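Local coordinates for mandelate racemase/muconate lactonizing protein (Paenibacillus sp., PDB 3V5C) that probably dehydrates galacturonate as a magnesium-dependent lyase of the enolase superfamily, at residues 147-152 against 187-192. The protein carries 1 engineered substitution. Numbering follows the deposited sequence. Where two conformers were deposited one is given.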
loop_
_atom_site.group_PDB
_atom_site.type_symbol
_atom_site.label_atom_id
_atom_site.label_comp_id
_atom_site.label_asym_id
_atom_site.label_seq_id
_atom_site.Cartn_x
_atom_site.Cartn_y
_atom_site.Cartn_z
ATOM N N ALA A 147 8.046 -6.325 -29.324
ATOM C CA ALA A 147 8.527 -5.005 -28.909
ATOM C C ALA A 147 7.957 -4.645 -27.530
ATOM O O ALA A 147 8.668 -4.116 -26.654
ATOM C CB ALA A 147 8.126 -3.966 -29.919
ATOM N N ALA A 148 6.675 -4.932 -27.356
ATOM C CA ALA A 148 5.969 -4.667 -26.100
ATOM C C ALA A 148 6.595 -5.447 -24.946
ATOM O O ALA A 148 6.845 -4.885 -23.873
ATOM C CB ALA A 148 4.501 -4.999 -26.253
ATOM N N VAL A 149 6.874 -6.730 -25.168
ATOM C CA VAL A 149 7.522 -7.558 -24.157
ATOM C C VAL A 149 8.892 -6.991 -23.791
ATOM O O VAL A 149 9.235 -6.859 -22.614
ATOM C CB VAL A 149 7.695 -9.008 -24.637
ATOM C CG1 VAL A 149 8.532 -9.802 -23.658
ATOM C CG2 VAL A 149 6.337 -9.666 -24.868
ATOM N N ALA A 150 9.690 -6.657 -24.804
ATOM C CA ALA A 150 10.997 -6.056 -24.561
ATOM C C ALA A 150 10.928 -4.793 -23.698
ATOM O O ALA A 150 11.715 -4.614 -22.776
ATOM C CB ALA A 150 11.684 -5.741 -25.894
ATOM N N LEU A 151 9.994 -3.910 -24.020
ATOM C CA LEU A 151 9.838 -2.674 -23.268
ATOM C C LEU A 151 9.482 -2.955 -21.807
ATOM O O LEU A 151 10.071 -2.364 -20.895
ATOM C CB LEU A 151 8.806 -1.781 -23.932
ATOM C CG LEU A 151 8.553 -0.401 -23.325
ATOM C CD1 LEU A 151 8.002 0.555 -24.376
ATOM C CD2 LEU A 151 7.593 -0.493 -22.169
ATOM N N MET A 152 8.539 -3.860 -21.591
ATOM C CA MET A 152 8.142 -4.209 -20.229
ATOM C C MET A 152 9.250 -4.933 -19.461
ATOM O O MET A 152 9.426 -4.705 -18.257
ATOM C CB MET A 152 6.840 -5.008 -20.224
ATOM C CG MET A 152 5.667 -4.237 -20.785
ATOM S SD MET A 152 5.334 -2.644 -19.997
ATOM C CE MET A 152 5.109 -3.175 -18.289
ATOM N N ASP A 187 -1.035 -9.686 -22.869
ATOM C CA ASP A 187 -0.873 -9.834 -21.425
ATOM C C ASP A 187 0.018 -11.028 -21.121
ATOM O O ASP A 187 0.960 -10.928 -20.338
ATOM C CB ASP A 187 -2.206 -10.119 -20.713
ATOM C CG ASP A 187 -3.129 -8.920 -20.610
ATOM O OD1 ASP A 187 -2.710 -7.745 -20.744
ATOM O OD2 ASP A 187 -4.338 -9.187 -20.376
ATOM N N ILE A 188 -0.326 -12.173 -21.718
ATOM C CA ILE A 188 0.359 -13.438 -21.434
ATOM C C ILE A 188 1.846 -13.344 -21.797
ATOM O O ILE A 188 2.707 -13.733 -21.006
ATOM C CB ILE A 188 -0.288 -14.598 -22.199
ATOM C CG1 ILE A 188 -1.673 -14.881 -21.605
ATOM C CG2 ILE A 188 0.594 -15.858 -22.099
ATOM C CD1 ILE A 188 -2.617 -15.651 -22.514
ATOM N N ALA A 189 2.118 -12.825 -22.996
ATOM C CA ALA A 189 3.482 -12.673 -23.484
ATOM C C ALA A 189 4.288 -11.779 -22.554
ATOM O O ALA A 189 5.457 -12.043 -22.287
ATOM C CB ALA A 189 3.475 -12.078 -24.881
ATOM N N ILE A 190 3.672 -10.695 -22.093
ATOM C CA ILE A 190 4.356 -9.785 -21.177
ATOM C C ILE A 190 4.674 -10.463 -19.844
ATOM O O ILE A 190 5.776 -10.334 -19.307
ATOM C CB ILE A 190 3.537 -8.494 -20.967
ATOM C CG1 ILE A 190 3.575 -7.647 -22.244
ATOM C CG2 ILE A 190 4.062 -7.704 -19.763
ATOM C CD1 ILE A 190 2.639 -6.458 -22.257
ATOM N N VAL A 191 3.702 -11.164 -19.285
ATOM C CA VAL A 191 3.948 -11.859 -18.044
ATOM C C VAL A 191 5.082 -12.867 -18.184
ATOM O O VAL A 191 5.970 -12.915 -17.351
ATOM C CB VAL A 191 2.690 -12.513 -17.506
ATOM C CG1 VAL A 191 3.038 -13.308 -16.247
ATOM C CG2 VAL A 191 1.646 -11.431 -17.197
ATOM N N ARG A 192 5.062 -13.654 -19.254
ATOM C CA ARG A 192 6.157 -14.581 -19.513
ATOM C C ARG A 192 7.492 -13.845 -19.561
ATOM O O ARG A 192 8.473 -14.273 -18.955
ATOM C CB ARG A 192 5.962 -15.286 -20.858
ATOM C CG ARG A 192 4.805 -16.237 -20.935
ATOM C CD ARG A 192 4.896 -17.068 -22.219
ATOM N NE ARG A 192 3.906 -18.138 -22.236
ATOM C CZ ARG A 192 3.981 -19.222 -21.472
ATOM N NH1 ARG A 192 5.004 -19.374 -20.641
ATOM N NH2 ARG A 192 3.042 -20.155 -21.538
#
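V149 meets A189 and I190 where two neighbouring outer helices of the enolase-type barrel pack together. Helices 145-161 and 180-198 follow successive parallel strands, 126-135 and 167-170. Their short segments run in roughly the same direction; the axes of these segments come within 8.8 Å and cross at -40°. The contact is apolar, with no hydrogen bond between the segments.

On V149 the branch CG2 does most of the touching. Its methyl lies 3.7 Å from A189 CB and 3.6 Å from A189 O. CG1 stands anti to the backbone N (chi1 172°), which leaves CG2 beside that N and turned to the A189 backbone. The single methyl of A189 is consistent with this close approach. V149 CG2 is also 4.3 Å from I190 CG1.

One turn further on, M152 crosses I190 at a slant. The base of the methionine makes this contact: M152 CB lies 3.9 Å from I190 CG2, and M152 CG is 4.0 Å from both I190 CG2 and I190 CD1.

Further out, I190 also touches I169 on strand 167-170, so it links the helix pair to the barrel wall. M152 reaches I194 on helix 180-198. V149 CA and I190 CA are the nearest CA pair across the two segments, at 4.9 Å.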